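Local atomic coordinates of SusD family protein (PDB entry 7KV1), a protein that probably binds beta-glucans at the cell surface of the gut bacterium Bacteroides uniformis, as a surface glycan-binding protein of the SusD family. Residues T357-A362 against W377-R382; A70-G75 against T310-L315; Q345-Q350 against R458-V463; N274-E279 against N402-R407. All coordinates share one frame; numbering follows the deposited sequence.

Contact 1. Residues T357-A362 against W377-R382; sequences TCWVIA and WLQKYR
NZ of Lys380 is the best-held polar atom, with four partners: a salt bridge to Glu465, a hydrogen bond to O of Val463, a weak one to O of Glu461, and a water. The extended lysine chain runs alongside Thr357 in the same direction; NZ gives to the water at 2.8 Å, and the water gives to OG1 of Thr357, which is also bonded to O of Arg353. Beside this, two strands pair as an antiparallel hairpin. Trp359 N donates to Trp377 O at 2.7 Å, and Trp377 N returns a bond to Trp359 O at 2.9 Å, lying in the carbonyl plane. Gln379 N then meets Thr357 O at 2.8 Å, from above the carbonyl plane. Trp359, with CG anti to the backbone N (chi1 173°), presents one indole face to Arg382, whose guanidinium stacks on it with planes 15° apart and NH1 3.3 Å from CE2 of the ring. The arginine bends at chi2 and chi3 to lie flat there, and NH1 also salt-bridges Asp324. The opposite indole face takes CD1 of Ile361 near its rim. An alanine at Trp359 would probably leave the guanidinium of Arg382 less firmly fixed in its rotation. The hairpin follows helix 353-357; Cys358 touches helix 341-345, Thr357 and Lys380 touch helix 272-275, and Leu378 and Tyr381 touch helix 71-76.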
# COMPACT_ATOMS: atom_id res chain seq x y z
N THR A 357 13.91 3.85 9.77
CA THR A 357 12.44 4.15 9.77
C THR A 357 12.22 5.58 10.24
O THR A 357 11.37 6.29 9.68
CB THR A 357 11.69 3.11 10.62
OG1 THR A 357 11.83 1.83 9.99
CG2 THR A 357 10.23 3.45 10.77
N CYS A 358 12.96 5.98 11.27
CA CYS A 358 12.70 7.18 12.08
C CYS A 358 13.80 8.19 11.81
O CYS A 358 14.96 7.93 12.18
CB CYS A 358 12.63 6.83 13.56
SG CYS A 358 11.48 5.49 13.95
N TRP A 359 13.47 9.31 11.17
CA TRP A 359 14.38 10.47 11.04
C TRP A 359 14.16 11.38 12.23
O TRP A 359 13.09 12.00 12.31
CB TRP A 359 14.12 11.17 9.71
CG TRP A 359 14.86 12.45 9.53
CD1 TRP A 359 16.01 12.86 10.17
CD2 TRP A 359 14.51 13.49 8.60
NE1 TRP A 359 16.40 14.08 9.68
CE2 TRP A 359 15.50 14.48 8.71
CE3 TRP A 359 13.46 13.65 7.69
CZ2 TRP A 359 15.43 15.66 7.98
CZ3 TRP A 359 13.41 14.80 6.93
CH2 TRP A 359 14.39 15.78 7.07
N VAL A 360 15.08 11.36 13.20
CA VAL A 360 14.93 12.10 14.47
C VAL A 360 15.71 13.40 14.29
O VAL A 360 16.92 13.33 13.99
CB VAL A 360 15.46 11.32 15.69
CG1 VAL A 360 15.42 12.18 16.95
CG2 VAL A 360 14.71 10.02 15.91
N ILE A 361 15.05 14.53 14.46
CA ILE A 361 15.71 15.87 14.41
C ILE A 361 15.98 16.32 15.85
O ILE A 361 15.06 16.31 16.64
CB ILE A 361 14.85 16.82 13.57
CG1 ILE A 361 14.70 16.22 12.16
CG2 ILE A 361 15.44 18.22 13.59
CD1 ILE A 361 13.94 17.05 11.19
N ALA A 362 17.25 16.60 16.19
CA ALA A 362 17.68 17.10 17.52
C ALA A 362 16.80 18.29 17.94
O ALA A 362 16.47 19.11 17.04
CB ALA A 362 19.14 17.48 17.45
N TRP A 377 10.20 12.09 11.88
CA TRP A 377 9.66 11.98 10.52
C TRP A 377 10.00 10.60 9.96
O TRP A 377 10.86 9.91 10.56
CB TRP A 377 10.21 13.10 9.65
CG TRP A 377 9.99 14.46 10.22
CD1 TRP A 377 10.85 15.20 10.99
CD2 TRP A 377 8.78 15.24 10.13
NE1 TRP A 377 10.25 16.37 11.38
CE2 TRP A 377 9.00 16.44 10.84
CE3 TRP A 377 7.54 15.03 9.53
CZ2 TRP A 377 8.01 17.42 10.95
CZ3 TRP A 377 6.57 16.01 9.63
CH2 TRP A 377 6.80 17.19 10.33
N LEU A 378 9.38 10.24 8.84
CA LEU A 378 9.65 8.95 8.16
C LEU A 378 10.96 9.08 7.37
O LEU A 378 11.03 9.86 6.42
CB LEU A 378 8.46 8.59 7.26
CG LEU A 378 8.58 7.30 6.46
CD1 LEU A 378 8.65 6.08 7.36
CD2 LEU A 378 7.42 7.17 5.48
N GLN A 379 11.96 8.29 7.74
CA GLN A 379 13.28 8.25 7.06
C GLN A 379 13.14 7.57 5.69
O GLN A 379 13.90 7.91 4.79
CB GLN A 379 14.27 7.56 7.99
CG GLN A 379 15.62 7.29 7.34
CD GLN A 379 16.46 8.53 7.21
OE1 GLN A 379 16.41 9.43 8.05
NE2 GLN A 379 17.25 8.57 6.15
N LYS A 380 12.24 6.60 5.52
CA LYS A 380 12.24 5.71 4.34
C LYS A 380 12.07 6.54 3.06
O LYS A 380 12.61 6.11 2.00
CB LYS A 380 11.12 4.67 4.46
CG LYS A 380 11.41 3.60 5.51
CD LYS A 380 10.32 2.54 5.60
CE LYS A 380 10.64 1.48 6.64
NZ LYS A 380 9.42 0.69 6.94
N TYR A 381 11.29 7.63 3.13
CA TYR A 381 10.95 8.47 1.96
C TYR A 381 11.29 9.94 2.26
O TYR A 381 10.64 10.80 1.69
CB TYR A 381 9.49 8.24 1.55
CG TYR A 381 9.19 6.84 1.07
CD1 TYR A 381 9.61 6.41 -0.18
CD2 TYR A 381 8.43 5.96 1.83
CE1 TYR A 381 9.33 5.13 -0.64
CE2 TYR A 381 8.14 4.68 1.39
CZ TYR A 381 8.59 4.26 0.14
OH TYR A 381 8.31 3.01 -0.34
N ARG A 382 12.31 10.20 3.08
CA ARG A 382 12.70 11.58 3.42
C ARG A 382 13.32 12.24 2.19
O ARG A 382 13.84 11.59 1.28
CB ARG A 382 13.60 11.62 4.65
CG ARG A 382 14.98 11.02 4.45
CD ARG A 382 15.95 11.76 5.33
NE ARG A 382 16.23 13.08 4.80
CZ ARG A 382 17.08 13.94 5.33
NH1 ARG A 382 17.74 13.67 6.44
NH2 ARG A 382 17.24 15.11 4.75
O HOH W 1 9.83 -0.09 9.64

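Contact 2. Residues A70-G75 against T310-L315; sequences ALNIDG and TVLPTL
Two short helices of the SusD fold, 71-76 and 312-315, far apart in the chain, meet here by their first turns. No polar bond joins the two segments; capping and turn bonds shape each helix start. OG1 of Thr310 caps the second helix by accepting from N of Leu312 at 3.0 Å with an N-H...O angle of 164°, and the same hydroxyl is bonded to Asp62. On the other side Ala70 is the N-cap, its O taking N of Asp74 at 3.0 Å. Mixed polar and apolar contact comes from Asn72. Its CG sits in the crowded position between the backbone N and the carbonyl carbon (chi1 62°), which brings the amide tip to tip with Leu312, OD1 of Asn72 lying 3.7 Å from CD2 of Leu312. ND2 of that amide is bonded to O of Gly464, fixing how the flat group is turned. An alanine here, lacking the amide that ties this turn to Gly464 and covers the Leu312 methyls, would probably loosen the packing of the two helix starts. Purely apolar packing completes the buried contact. Leu312 has CG anti to the backbone N (chi1 164°); both its methyls touch the Asn72 amide, and CD1 also lies 4.0 Å from CB of Ala70 and 4.2 Å from CD1 of Ile73. Ile73 crosses Leu315 at about a right angle, methyl against methyl, with CD1 of Ile73 3.7 Å from CD1 of Leu315.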
# COMPACT_ATOMS: atom_id res chain seq x y z
N ALA A 70 -0.82 10.53 -1.54
CA ALA A 70 0.13 9.40 -1.58
C ALA A 70 -0.56 8.16 -1.00
O ALA A 70 -1.30 8.29 -0.01
CB ALA A 70 1.38 9.75 -0.82
N LEU A 71 -0.32 7.01 -1.60
CA LEU A 71 -0.98 5.74 -1.20
C LEU A 71 -0.56 5.37 0.23
O LEU A 71 -1.38 4.76 0.94
CB LEU A 71 -0.61 4.64 -2.20
CG LEU A 71 -1.19 4.84 -3.61
CD1 LEU A 71 -0.73 3.75 -4.55
CD2 LEU A 71 -2.71 4.88 -3.56
N ASN A 72 0.70 5.64 0.63
CA ASN A 72 1.15 5.25 1.99
C ASN A 72 0.49 6.20 3.00
O ASN A 72 0.11 5.70 4.08
CB ASN A 72 2.68 5.13 2.14
CG ASN A 72 3.44 6.42 1.88
OD1 ASN A 72 3.02 7.24 1.06
ND2 ASN A 72 4.58 6.59 2.56
N ILE A 73 0.32 7.49 2.68
CA ILE A 73 -0.42 8.43 3.57
C ILE A 73 -1.83 7.86 3.76
O ILE A 73 -2.28 7.73 4.91
CB ILE A 73 -0.41 9.89 3.06
CG1 ILE A 73 1.00 10.48 3.07
CG2 ILE A 73 -1.38 10.72 3.87
CD1 ILE A 73 1.11 11.81 2.38
N ASP A 74 -2.51 7.52 2.67
CA ASP A 74 -3.92 7.04 2.71
C ASP A 74 -3.98 5.77 3.56
O ASP A 74 -4.94 5.63 4.36
CB ASP A 74 -4.47 6.84 1.29
CG ASP A 74 -4.59 8.11 0.45
OD1 ASP A 74 -4.42 9.24 1.00
OD2 ASP A 74 -4.87 7.97 -0.75
N GLY A 75 -2.98 4.89 3.45
CA GLY A 75 -2.93 3.63 4.20
C GLY A 75 -2.47 3.81 5.64
O GLY A 75 -2.58 2.84 6.43
N THR A 310 7.81 12.08 -7.57
CA THR A 310 6.74 12.00 -6.54
C THR A 310 6.89 13.19 -5.61
O THR A 310 8.04 13.59 -5.35
CB THR A 310 6.79 10.70 -5.72
OG1 THR A 310 5.90 10.87 -4.62
CG2 THR A 310 8.17 10.36 -5.20
N VAL A 311 5.77 13.71 -5.11
CA VAL A 311 5.73 14.85 -4.16
C VAL A 311 5.90 14.33 -2.72
O VAL A 311 6.00 15.15 -1.77
CB VAL A 311 4.41 15.64 -4.33
CG1 VAL A 311 3.20 14.84 -3.89
CG2 VAL A 311 4.43 16.96 -3.61
N LEU A 312 5.90 13.01 -2.55
CA LEU A 312 5.73 12.44 -1.20
C LEU A 312 6.77 13.03 -0.25
O LEU A 312 6.44 13.43 0.87
CB LEU A 312 5.80 10.91 -1.26
CG LEU A 312 6.01 10.24 0.09
CD1 LEU A 312 4.84 10.53 1.03
CD2 LEU A 312 6.19 8.75 -0.09
N PRO A 313 8.07 13.10 -0.61
CA PRO A 313 9.07 13.64 0.31
C PRO A 313 8.81 15.11 0.70
O PRO A 313 9.10 15.50 1.84
CB PRO A 313 10.41 13.41 -0.43
CG PRO A 313 10.11 12.29 -1.38
CD PRO A 313 8.67 12.52 -1.82
N THR A 314 8.14 15.87 -0.16
CA THR A 314 7.73 17.24 0.18
C THR A 314 6.63 17.18 1.24
O THR A 314 6.71 17.96 2.19
CB THR A 314 7.24 18.04 -1.03
OG1 THR A 314 8.38 18.18 -1.89
CG2 THR A 314 6.64 19.37 -0.63
N LEU A 315 5.67 16.28 1.09
CA LEU A 315 4.49 16.20 1.99
C LEU A 315 4.95 15.94 3.43
O LEU A 315 4.38 16.59 4.36
CB LEU A 315 3.53 15.11 1.49
CG LEU A 315 2.93 15.35 0.11
CD1 LEU A 315 2.02 14.22 -0.32
CD2 LEU A 315 2.20 16.68 0.02

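Contact 3. Residues Q345-Q350 against R458-V463; sequences QMFSEQ and RRLEFV
Sulfur meets a flat cation at one end of this partly buried contact. SD of Met346 lies over one face of the Arg459 guanidinium, off its centre toward NE, with SD 3.3 Å from NE of Arg459. Both side chains are stretched out and cross obliquely: Met346 starts from the crowded position between backbone N and carbonyl carbon (chi1 75°), then runs straight, and Arg459 has CG anti to the backbone N (chi1 -177°) and stays extended to NE. Farther along, NH2 of Arg459 has weak interactions with Asp80 and Asn81. In this helical, SusD-like part of the chain, the loop between helices 341-345 and 353-357 packs on the C-terminal end of helix 451-461; Phe462 is the first residue there to leave helical geometry. Apolar contacts hold the middle. CE of Met346 meets CG2 of Val463 tip to tip at 3.5 Å, tighter than usual for two carbons. CG of Met346 slides past CD2 of Leu460 at 3.8 Å, and the same methyl lies 4.0 Å from CD1 of Phe347. The side chain of Leu460 touches both loop residues through CD2 alone, and that of Val463 does so through CG2, which is also 4.1 Å from CZ of Phe347. An aromatic edge against a backbone carbonyl is the remaining kind of contact: CE1 of Phe347 approaches O of Leu460 to 3.4 Å, the oxygen near the ring plane.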
# COMPACT_ATOMS: atom_id res chain seq x y z
N GLN A 345 9.52 4.60 19.90
CA GLN A 345 9.82 3.86 21.17
C GLN A 345 9.48 2.36 21.09
O GLN A 345 10.02 1.60 21.91
CB GLN A 345 9.07 4.49 22.35
CG GLN A 345 9.54 5.90 22.64
CD GLN A 345 8.74 6.57 23.73
OE1 GLN A 345 7.56 6.29 23.94
NE2 GLN A 345 9.38 7.48 24.42
N MET A 346 8.72 1.88 20.10
CA MET A 346 8.36 0.43 20.05
C MET A 346 9.58 -0.39 19.59
O MET A 346 9.59 -1.59 19.81
CB MET A 346 7.17 0.17 19.12
CG MET A 346 7.51 0.25 17.63
SD MET A 346 5.96 0.26 16.66
CE MET A 346 6.64 0.38 15.01
N PHE A 347 10.58 0.23 18.95
CA PHE A 347 11.76 -0.52 18.48
C PHE A 347 12.73 -0.74 19.64
O PHE A 347 12.98 0.22 20.44
CB PHE A 347 12.43 0.22 17.32
CG PHE A 347 11.64 0.29 16.03
CD1 PHE A 347 11.71 -0.72 15.09
CD2 PHE A 347 10.97 1.45 15.69
CE1 PHE A 347 11.05 -0.61 13.88
CE2 PHE A 347 10.28 1.55 14.49
CZ PHE A 347 10.30 0.51 13.60
N SER A 348 13.36 -1.92 19.71
CA SER A 348 14.54 -2.10 20.60
C SER A 348 15.73 -1.32 20.02
O SER A 348 15.80 -1.15 18.80
CB SER A 348 14.85 -3.55 20.83
OG SER A 348 15.25 -4.17 19.63
N GLU A 349 16.67 -0.92 20.88
CA GLU A 349 17.95 -0.25 20.51
C GLU A 349 18.71 -1.09 19.47
O GLU A 349 19.34 -0.49 18.60
CB GLU A 349 18.82 -0.02 21.76
N GLN A 350 18.65 -2.42 19.56
CA GLN A 350 19.32 -3.38 18.64
C GLN A 350 18.60 -3.46 17.27
O GLN A 350 19.22 -3.97 16.33
CB GLN A 350 19.39 -4.78 19.26
N ARG A 458 5.01 -7.45 11.49
CA ARG A 458 4.48 -6.63 10.39
C ARG A 458 4.51 -5.15 10.81
O ARG A 458 4.82 -4.32 9.98
CB ARG A 458 3.07 -7.08 9.99
CG ARG A 458 3.01 -8.43 9.31
CD ARG A 458 1.58 -8.82 9.01
NE ARG A 458 1.14 -8.02 7.89
CZ ARG A 458 1.30 -8.36 6.61
NH1 ARG A 458 1.85 -9.51 6.29
NH2 ARG A 458 0.92 -7.55 5.65
N ARG A 459 4.17 -4.83 12.06
CA ARG A 459 4.14 -3.43 12.51
C ARG A 459 5.57 -2.87 12.48
O ARG A 459 5.78 -1.74 12.00
CB ARG A 459 3.57 -3.31 13.92
CG ARG A 459 3.47 -1.87 14.38
CD ARG A 459 3.03 -1.53 15.78
NE ARG A 459 2.79 -0.08 15.71
CZ ARG A 459 2.54 0.72 16.74
NH1 ARG A 459 2.50 0.23 17.97
NH2 ARG A 459 2.37 2.02 16.53
N LEU A 460 6.54 -3.64 12.96
CA LEU A 460 7.94 -3.19 13.01
C LEU A 460 8.51 -3.04 11.59
O LEU A 460 9.34 -2.12 11.33
CB LEU A 460 8.77 -4.15 13.85
CG LEU A 460 8.37 -4.29 15.32
CD1 LEU A 460 9.16 -5.43 15.98
CD2 LEU A 460 8.63 -3.01 16.09
N GLU A 461 8.09 -3.91 10.67
CA GLU A 461 8.75 -4.07 9.36
C GLU A 461 8.27 -2.99 8.38
O GLU A 461 9.07 -2.60 7.53
CB GLU A 461 8.50 -5.47 8.83
CG GLU A 461 9.17 -5.82 7.50
CD GLU A 461 10.68 -5.90 7.54
OE1 GLU A 461 11.21 -6.09 8.63
OE2 GLU A 461 11.32 -5.77 6.44
N PHE A 462 7.03 -2.52 8.51
CA PHE A 462 6.33 -1.80 7.41
C PHE A 462 5.91 -0.38 7.81
O PHE A 462 5.01 0.19 7.16
CB PHE A 462 5.16 -2.65 6.92
CG PHE A 462 5.60 -3.95 6.30
CD1 PHE A 462 6.44 -3.98 5.20
CD2 PHE A 462 5.15 -5.15 6.82
CE1 PHE A 462 6.87 -5.19 4.68
CE2 PHE A 462 5.54 -6.36 6.26
CZ PHE A 462 6.41 -6.37 5.20
N VAL A 463 6.53 0.21 8.81
CA VAL A 463 6.18 1.61 9.21
C VAL A 463 6.31 2.51 7.97
O VAL A 463 7.36 2.51 7.36
CB VAL A 463 7.00 2.13 10.40
CG1 VAL A 463 6.71 3.60 10.67
CG2 VAL A 463 6.78 1.29 11.64

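Contact 4. Residues N274-E279 against N402-R407; sequences NIWETE and NYRYYR. With EDO (1,2-ethanediol), chain D.
The tight part is built on two arginines of strand 403-407 and the indole of Trp276. NH2 of Arg404 donates to O of Ile275 at 2.8 Å, tilted from the guanidinium plane but on a carbonyl lone pair, and lies 3.0 Å from O of Glu277. NH1 of the same group gives to O of Asn402 at 2.8 Å, so carbonyls from both segments fix its rotation; the bend at chi2 (61°) carries it there. Trp276 slides past the stem of Arg404 in the opposite direction, CZ3 of Trp276 resting 3.9 Å from CG of Arg404. The indole CZ2 lies over one face of the Arg407 guanidinium, planes 85° apart, while CH2 is 3.7 Å from NE of Arg407. Glu285, Glu465 and Glu461 all form salt bridges with Arg407, which would probably keep it charged although buried. Two flanks are looser: Asn274 and Glu279 are exposed on one, and on the far side of the strand partly exposed Tyr405 donates from OH at 2.6 Å to O2 of a 1,2-ethanediol, probably from the crystallisation liquor. Tyr405 and Tyr406 together stand opposite the one residue Trp288 of strand 286-290, making a classic beta bulge in a two-stranded antiparallel sheet.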
# COMPACT_ATOMS: atom_id res chain seq x y z
N ASN A 274 19.50 -0.14 3.14
CA ASN A 274 19.87 -0.06 1.70
C ASN A 274 18.63 -0.20 0.81
O ASN A 274 18.66 0.26 -0.35
CB ASN A 274 20.90 -1.15 1.32
CG ASN A 274 22.33 -0.91 1.78
OD1 ASN A 274 22.64 0.08 2.45
ND2 ASN A 274 23.22 -1.85 1.44
N ILE A 275 17.56 -0.84 1.31
CA ILE A 275 16.29 -0.94 0.53
C ILE A 275 15.88 0.46 0.03
O ILE A 275 15.44 0.57 -1.14
CB ILE A 275 15.16 -1.54 1.40
CG1 ILE A 275 15.39 -3.00 1.76
CG2 ILE A 275 13.82 -1.37 0.67
CD1 ILE A 275 14.53 -3.46 2.92
N TRP A 276 15.96 1.46 0.91
CA TRP A 276 15.30 2.79 0.75
C TRP A 276 16.18 3.77 -0.06
O TRP A 276 15.68 4.86 -0.39
CB TRP A 276 14.96 3.33 2.14
CG TRP A 276 14.24 2.26 2.89
CD1 TRP A 276 14.73 1.46 3.88
CD2 TRP A 276 12.96 1.72 2.54
NE1 TRP A 276 13.81 0.50 4.21
CE2 TRP A 276 12.72 0.63 3.40
CE3 TRP A 276 11.97 2.10 1.63
CZ2 TRP A 276 11.54 -0.10 3.34
CZ3 TRP A 276 10.80 1.38 1.58
CH2 TRP A 276 10.61 0.28 2.41
N GLU A 277 17.45 3.42 -0.27
CA GLU A 277 18.42 4.21 -1.07
C GLU A 277 18.06 4.02 -2.54
O GLU A 277 17.40 3.00 -2.87
CB GLU A 277 19.85 3.74 -0.82
CG GLU A 277 20.23 3.59 0.64
CD GLU A 277 20.72 4.85 1.32
OE1 GLU A 277 20.48 5.96 0.78
OE2 GLU A 277 21.37 4.71 2.40
N THR A 278 18.44 4.97 -3.39
CA THR A 278 18.22 4.87 -4.85
C THR A 278 18.83 3.58 -5.38
O THR A 278 18.18 2.93 -6.21
CB THR A 278 18.79 6.07 -5.61
OG1 THR A 278 18.57 7.24 -4.82
CG2 THR A 278 18.15 6.21 -6.97
N GLU A 279 20.00 3.17 -4.89
CA GLU A 279 20.68 1.91 -5.30
C GLU A 279 19.86 0.68 -4.86
O GLU A 279 20.07 -0.37 -5.46
CB GLU A 279 22.08 1.82 -4.71
CG GLU A 279 23.02 2.93 -5.15
CD GLU A 279 22.53 4.37 -4.98
OE1 GLU A 279 22.05 4.75 -3.85
OE2 GLU A 279 22.62 5.11 -5.98
N ASN A 402 11.15 5.76 -5.86
CA ASN A 402 10.15 4.71 -6.17
C ASN A 402 9.35 4.38 -4.90
O ASN A 402 9.90 4.40 -3.77
CB ASN A 402 10.79 3.43 -6.68
CG ASN A 402 11.36 3.54 -8.08
OD1 ASN A 402 11.34 4.62 -8.68
ND2 ASN A 402 11.86 2.43 -8.60
N TYR A 403 8.08 4.03 -5.08
CA TYR A 403 7.22 3.60 -3.97
C TYR A 403 7.32 2.08 -3.90
O TYR A 403 6.91 1.43 -4.87
CB TYR A 403 5.76 4.06 -4.13
CG TYR A 403 4.96 3.67 -2.92
CD1 TYR A 403 5.34 4.14 -1.67
CD2 TYR A 403 3.93 2.75 -2.97
CE1 TYR A 403 4.66 3.77 -0.51
CE2 TYR A 403 3.25 2.36 -1.82
CZ TYR A 403 3.63 2.85 -0.59
OH TYR A 403 2.99 2.48 0.56
N ARG A 404 7.88 1.56 -2.82
CA ARG A 404 8.08 0.10 -2.63
C ARG A 404 6.71 -0.45 -2.21
O ARG A 404 6.24 -0.09 -1.12
CB ARG A 404 9.17 -0.22 -1.59
CG ARG A 404 10.61 -0.01 -2.05
CD ARG A 404 11.00 1.41 -2.44
NE ARG A 404 12.46 1.51 -2.52
CZ ARG A 404 13.14 2.61 -2.81
NH1 ARG A 404 12.52 3.74 -3.10
NH2 ARG A 404 14.46 2.56 -2.85
N TYR A 405 6.07 -1.23 -3.07
CA TYR A 405 4.66 -1.65 -2.84
C TYR A 405 4.61 -3.03 -2.19
O TYR A 405 3.93 -3.17 -1.17
CB TYR A 405 3.83 -1.63 -4.13
CG TYR A 405 2.35 -1.51 -3.85
CD1 TYR A 405 1.59 -2.60 -3.42
CD2 TYR A 405 1.73 -0.28 -3.94
CE1 TYR A 405 0.25 -2.47 -3.12
CE2 TYR A 405 0.39 -0.13 -3.63
CZ TYR A 405 -0.36 -1.23 -3.22
OH TYR A 405 -1.69 -1.03 -2.96
N TYR A 406 5.35 -3.99 -2.76
CA TYR A 406 5.46 -5.38 -2.27
C TYR A 406 6.93 -5.72 -2.12
O TYR A 406 7.64 -5.61 -3.10
CB TYR A 406 4.80 -6.37 -3.23
CG TYR A 406 3.30 -6.30 -3.22
CD1 TYR A 406 2.61 -6.32 -2.01
CD2 TYR A 406 2.57 -6.14 -4.39
CE1 TYR A 406 1.23 -6.20 -1.97
CE2 TYR A 406 1.19 -6.04 -4.36
CZ TYR A 406 0.52 -6.06 -3.15
OH TYR A 406 -0.84 -5.91 -3.09
N ARG A 407 7.35 -6.12 -0.92
CA ARG A 407 8.72 -6.61 -0.62
C ARG A 407 8.65 -8.09 -0.20
O ARG A 407 7.68 -8.52 0.42
CB ARG A 407 9.34 -5.80 0.52
CG ARG A 407 9.43 -4.32 0.21
CD ARG A 407 10.34 -3.65 1.19
NE ARG A 407 9.80 -3.30 2.48
CZ ARG A 407 10.15 -3.83 3.65
NH1 ARG A 407 10.96 -4.87 3.72
NH2 ARG A 407 9.66 -3.31 4.78
C1 EDO D . -5.15 -1.44 -1.34
O1 EDO D . -4.88 -0.62 -2.46
C2 EDO D . -3.94 -1.76 -0.55
O2 EDO D . -2.99 -2.51 -1.31

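In the fold
From the N terminus, contact 2 opens first, at 70-75, and closes its long loop at 310-315. Contact 4 opens before that, at 274-279, and closes only at 402-407, so the two cross. Contact 3 opens at 345-350, inside the span of contact 4, and closes last at 458-463, so these cross as well. Contact 1 is a short local hairpin lying within both of these spans. Tyr381 joins three of the contacts: its OH bonds to N of Arg404 in contact 4, and its CB packs on Leu312 of contact 2. Between them they tie helix 71-76 to helix 312-315, the two small sheets to their neighbours, and the loop after helix 341-345 to the end of helix 451-461.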